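Local coordinates for aldehyde dehydrogenase (Listeria monocytogenes, PDB 3K9D), which probably oxidises an aldehyde substrate with NAD or NADP as electron acceptor, as members of the aldehyde dehydrogenase family generally do, at residues 22-27 / 166-171; 110-115 / 135-140. All blocks are in the same frame, centred on the assembly; numbering follows the deposited sequence.

Interaction 1: 22-27 / 166-171; sequences NKAQKE and GCPKGA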
loop_
_atom_site.group_PDB
_atom_site.type_symbol
_atom_site.label_atom_id
_atom_site.label_comp_id
_atom_site.label_asym_id
_atom_site.label_seq_id
_atom_site.Cartn_x
_atom_site.Cartn_y
_atom_site.Cartn_z
ATOM N N ASN A 22 7.699 -13.654 14.928
ATOM C CA ASN A 22 7.593 -14.485 13.728
ATOM C C ASN A 22 6.937 -15.823 14.061
ATOM O O ASN A 22 5.905 -16.182 13.476
ATOM C CB ASN A 22 8.990 -14.688 13.126
ATOM C CG ASN A 22 8.954 -15.185 11.706
ATOM O OD1 ASN A 22 8.083 -14.814 10.918
ATOM N ND2 ASN A 22 9.918 -16.024 11.360
ATOM N N LYS A 23 7.515 -16.519 15.041
ATOM C CA LYS A 23 6.986 -17.797 15.539
ATOM C C LYS A 23 5.558 -17.679 16.069
ATOM O O LYS A 23 4.698 -18.502 15.748
ATOM C CB LYS A 23 7.884 -18.358 16.650
ATOM C CG LYS A 23 9.246 -18.870 16.192
ATOM C CD LYS A 23 10.042 -19.363 17.384
ATOM C CE LYS A 23 11.523 -19.054 17.251
ATOM N NZ LYS A 23 12.189 -19.068 18.588
ATOM N N ALA A 24 5.311 -16.633 16.856
ATOM C CA ALA A 24 4.021 -16.432 17.501
ATOM C C ALA A 24 2.900 -16.203 16.495
ATOM O O ALA A 24 1.775 -16.638 16.718
ATOM C CB ALA A 24 4.099 -15.267 18.496
ATOM N N GLN A 25 3.218 -15.505 15.403
ATOM C CA GLN A 25 2.247 -15.193 14.348
ATOM C C GLN A 25 1.817 -16.470 13.620
ATOM O O GLN A 25 0.644 -16.629 13.281
ATOM C CB GLN A 25 2.822 -14.156 13.376
ATOM C CG GLN A 25 1.833 -13.594 12.371
ATOM C CD GLN A 25 1.674 -14.498 11.166
ATOM O OE1 GLN A 25 2.636 -15.125 10.717
ATOM N NE2 GLN A 25 0.448 -14.607 10.665
ATOM N N LYS A 26 2.762 -17.384 13.408
ATOM C CA LYS A 26 2.449 -18.692 12.800
ATOM C C LYS A 26 1.471 -19.481 13.655
ATOM O O LYS A 26 0.598 -20.170 13.138
ATOM C CB LYS A 26 3.728 -19.469 12.473
ATOM C CG LYS A 26 4.425 -18.848 11.249
ATOM C CD LYS A 26 5.799 -19.424 10.937
ATOM C CE LYS A 26 6.676 -18.419 10.160
ATOM N NZ LYS A 26 6.122 -17.917 8.870
ATOM N N GLU A 27 1.579 -19.304 14.967
ATOM C CA GLU A 27 0.592 -19.818 15.894
ATOM C C GLU A 27 -0.757 -19.066 15.818
ATOM O O GLU A 27 -1.807 -19.696 15.805
ATOM C CB GLU A 27 1.179 -19.800 17.297
ATOM C CG GLU A 27 0.634 -20.829 18.212
ATOM C CD GLU A 27 1.471 -20.964 19.462
ATOM O OE1 GLU A 27 0.900 -20.900 20.575
ATOM O OE2 GLU A 27 2.704 -21.123 19.321
ATOM N N GLY A 166 -5.325 -16.737 25.417
ATOM C CA GLY A 166 -4.859 -17.753 24.468
ATOM C C GLY A 166 -3.735 -17.365 23.517
ATOM O O GLY A 166 -3.168 -18.226 22.839
ATOM N N CYS A 167 -3.420 -16.073 23.454
ATOM C CA CYS A 167 -2.384 -15.560 22.569
ATOM C C CYS A 167 -0.984 -16.106 22.883
ATOM O O CYS A 167 -0.595 -16.189 24.049
ATOM C CB CYS A 167 -2.377 -14.032 22.619
ATOM S SG CYS A 167 -1.339 -13.220 21.414
ATOM N N PRO A 168 -0.225 -16.491 21.837
ATOM C CA PRO A 168 1.162 -16.926 22.007
ATOM C C PRO A 168 2.032 -15.812 22.576
ATOM O O PRO A 168 1.854 -14.653 22.206
ATOM C CB PRO A 168 1.615 -17.213 20.571
ATOM C CG PRO A 168 0.374 -17.377 19.797
ATOM C CD PRO A 168 -0.646 -16.538 20.423
ATOM N N LYS A 169 2.949 -16.176 23.470
ATOM C CA LYS A 169 3.980 -15.276 23.996
ATOM C C LYS A 169 4.824 -14.724 22.853
ATOM O O LYS A 169 5.114 -15.439 21.890
ATOM C CB LYS A 169 4.917 -16.057 24.915
ATOM C CG LYS A 169 5.138 -15.476 26.288
ATOM C CD LYS A 169 4.198 -16.124 27.287
ATOM C CE LYS A 169 4.742 -17.434 27.847
ATOM N NZ LYS A 169 5.677 -17.206 28.986
ATOM N N GLY A 170 5.215 -13.462 22.957
ATOM C CA GLY A 170 6.060 -12.838 21.935
ATOM C C GLY A 170 5.324 -12.227 20.755
ATOM O O GLY A 170 5.944 -11.552 19.912
ATOM N N ALA A 171 4.007 -12.449 20.697
ATOM C CA ALA A 171 3.152 -11.853 19.665
ATOM C C ALA A 171 2.975 -10.362 19.845
ATOM O O ALA A 171 2.705 -9.655 18.883
ATOM C CB ALA A 171 1.801 -12.528 19.635
HETATM O O HOH W 1 -0.899 -20.682 22.635
#
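P168 lays one edge of its ring, CB and CG, against the helix turn that carries A24 and E27. The ring atom CG of P168 sits 3.5 Å from the carbonyl O of A24, while CB of P168 meets the methyl of A24. CG of P168 also lies 3.6 Å from CB of E27. With CG of E27 anti to its backbone N (chi1 -152°) and the chain extended beyond it, the side chain runs alongside the proline ring, the two pointing opposite ways. CB, CG and CD of E27 all pass near CG of P168. OE1 of E27 stays against the ring, 3.6 Å from CG of P168, and accepts a bond from a water. The same water donates only weakly to O of G166, a loose bridge from the helix to the loop.

That loop leaves helix 148-164 through a Schellman motif, with G166 at positive phi, and then folds from P168 to A171 as a type II beta turn closed by a weak A171 N to P168 O bond. G170, also at positive phi, presents backbone alone to helix 6-28. The direct contact is van der Waals packing, and the buried methyl of A24 faces into this turn. CB of A24 lies 3.5 Å from O of K169. It also meets the methyl of A171, CB to CB at 3.8 Å, and comes close to the backbone N of A171. A24 and A171 also both touch S138 of strand 138-143.

Interaction 2: 110-115 / 135-140; sequences GVVAGL and AGNSIV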
loop_
_atom_site.group_PDB
_atom_site.type_symbol
_atom_site.label_atom_id
_atom_site.label_comp_id
_atom_site.label_asym_id
_atom_site.label_seq_id
_atom_site.Cartn_x
_atom_site.Cartn_y
_atom_site.Cartn_z
ATOM N N GLY A 110 1.886 -10.679 8.691
ATOM C CA GLY A 110 3.034 -11.211 9.407
ATOM C C GLY A 110 3.407 -10.423 10.644
ATOM O O GLY A 110 2.572 -10.211 11.522
ATOM N N VAL A 111 4.668 -10.016 10.752
ATOM C CA VAL A 111 5.101 -9.239 11.927
ATOM C C VAL A 111 5.058 -7.745 11.588
ATOM O O VAL A 111 5.785 -7.281 10.703
ATOM C CB VAL A 111 6.533 -9.607 12.388
ATOM C CG1 VAL A 111 6.940 -8.781 13.610
ATOM C CG2 VAL A 111 6.645 -11.080 12.677
ATOM N N VAL A 112 4.186 -7.020 12.286
ATOM C CA VAL A 112 3.990 -5.584 12.109
ATOM C C VAL A 112 5.029 -4.816 12.939
ATOM O O VAL A 112 5.335 -5.197 14.075
ATOM C CB VAL A 112 2.536 -5.164 12.530
ATOM C CG1 VAL A 112 2.275 -3.687 12.294
ATOM C CG2 VAL A 112 1.493 -5.973 11.759
ATOM N N ALA A 113 5.589 -3.761 12.356
ATOM C CA ALA A 113 6.423 -2.825 13.095
ATOM C C ALA A 113 5.605 -1.574 13.379
ATOM O O ALA A 113 5.222 -0.843 12.459
ATOM C CB ALA A 113 7.664 -2.482 12.322
ATOM N N GLY A 114 5.305 -1.360 14.656
ATOM C CA GLY A 114 4.558 -0.184 15.085
ATOM C C GLY A 114 5.473 0.882 15.661
ATOM O O GLY A 114 6.102 0.682 16.697
ATOM N N LEU A 115 5.542 2.021 14.986
ATOM C CA LEU A 115 6.268 3.175 15.504
ATOM C C LEU A 115 5.300 3.991 16.349
ATOM O O LEU A 115 4.251 4.407 15.848
ATOM C CB LEU A 115 6.844 4.035 14.362
ATOM C CG LEU A 115 7.680 3.325 13.272
ATOM C CD1 LEU A 115 8.381 4.312 12.355
ATOM C CD2 LEU A 115 8.690 2.395 13.864
ATOM N N ALA A 135 -6.253 -8.950 12.694
ATOM C CA ALA A 135 -5.964 -9.442 11.346
ATOM C C ALA A 135 -5.011 -10.654 11.323
ATOM O O ALA A 135 -4.633 -11.132 10.245
ATOM C CB ALA A 135 -5.454 -8.296 10.469
ATOM N N GLY A 136 -4.647 -11.152 12.513
ATOM C CA GLY A 136 -3.835 -12.373 12.661
ATOM C C GLY A 136 -2.330 -12.157 12.625
ATOM O O GLY A 136 -1.566 -13.088 12.329
ATOM N N ASN A 137 -1.908 -10.933 12.944
ATOM C CA ASN A 137 -0.500 -10.520 12.894
ATOM C C ASN A 137 0.103 -10.433 14.283
ATOM O O ASN A 137 -0.614 -10.216 15.248
ATOM C CB ASN A 137 -0.395 -9.104 12.313
ATOM C CG ASN A 137 -0.992 -8.976 10.932
ATOM O OD1 ASN A 137 -0.438 -9.477 9.946
ATOM N ND2 ASN A 137 -2.107 -8.268 10.844
ATOM N N SER A 138 1.424 -10.525 14.373
ATOM C CA SER A 138 2.125 -10.140 15.590
ATOM C C SER A 138 2.531 -8.685 15.438
ATOM O O SER A 138 2.419 -8.130 14.340
ATOM C CB SER A 138 3.365 -11.007 15.807
ATOM O OG SER A 138 3.005 -12.311 16.248
ATOM N N ILE A 139 2.997 -8.062 16.518
ATOM C CA ILE A 139 3.442 -6.653 16.446
ATOM C C ILE A 139 4.622 -6.374 17.403
ATOM O O ILE A 139 4.616 -6.826 18.545
ATOM C CB ILE A 139 2.231 -5.645 16.604
ATOM C CG1 ILE A 139 2.655 -4.193 16.300
ATOM C CG2 ILE A 139 1.496 -5.812 17.989
ATOM C CD1 ILE A 139 1.510 -3.263 15.969
ATOM N N VAL A 140 5.655 -5.687 16.908
ATOM C CA VAL A 140 6.803 -5.286 17.737
ATOM C C VAL A 140 6.916 -3.765 17.702
ATOM O O VAL A 140 7.045 -3.178 16.629
ATOM C CB VAL A 140 8.158 -5.908 17.256
ATOM C CG1 VAL A 140 9.262 -5.611 18.261
ATOM C CG2 VAL A 140 8.056 -7.425 17.075
#
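A beta-alpha-beta crossover, strand 102-116, helix 121-134 and strand 138-143, brings its two strands side by side here, with G110, V112 and G114 bonded to N137, S138 and V140. The pairing is parallel, V111 beside S138, V112 beside I139 and A113 beside V140, and the short strand axes are turned by 33°. V112 is bonded on both of its backbone groups: its N donates to O of S138 at 2.9 Å, nearly straight at 171° but from above the carbonyl plane, and its O takes N of V140, also at 2.9 Å, nearly along the C=O axis. G114 N to V140 O and S138 N to G110 O continue the ladder at its two ends.

Before the strand proper, N137 adds a side-chain rung. Its CG is anti to its own carbonyl carbon (chi1 -58°), and OD1 of N137 accepts N of G110 at 2.9 Å in the plane of the amide. ND2 of N137 bonds instead to O of S132 and O of L439; bonds at OD1 and ND2 hold this buried amide in one orientation, with its oxygen toward G110.

Over the face bearing V112 and I139, which helix 121-134 covers, CG1 of V112 meets CD1 of I139 at 3.8 Å, the two chains crossing obliquely. CG2 of V112, anti to its own carbonyl carbon, rests 3.7 Å from CB of N137. On the face of V111 and V140, CG1 of V111 touches CG2 of V140 at 3.9 Å, and both side chains pack against A21 of helix 6-28, whose carbonyl O is bonded to OG of S138. G114 has no side chain on the side toward I139, where a CB would lie tight against CD1 of I139.

Overall arrangement
From the N terminus the chain runs through helix 6-28, with residues 22-27 near its end, and later enters strand 102-116. Interaction 2 closes the short loop through helix 121-134 back to strand 138-143. After helix 148-164, residues 22-27 are met again by 166-171, so interaction 1 closes a loop of 138 residues, inside which the 19-residue loop of interaction 2 is nested. The centres lie about 11 Å apart and the contacts touch, probably through hydrogen bonds from I139 N to A171 O and from Q25 NE2 to G136 O. Helix 6-28 is thereby tied to the mixed sheet and to the loop leading into strand 172-174.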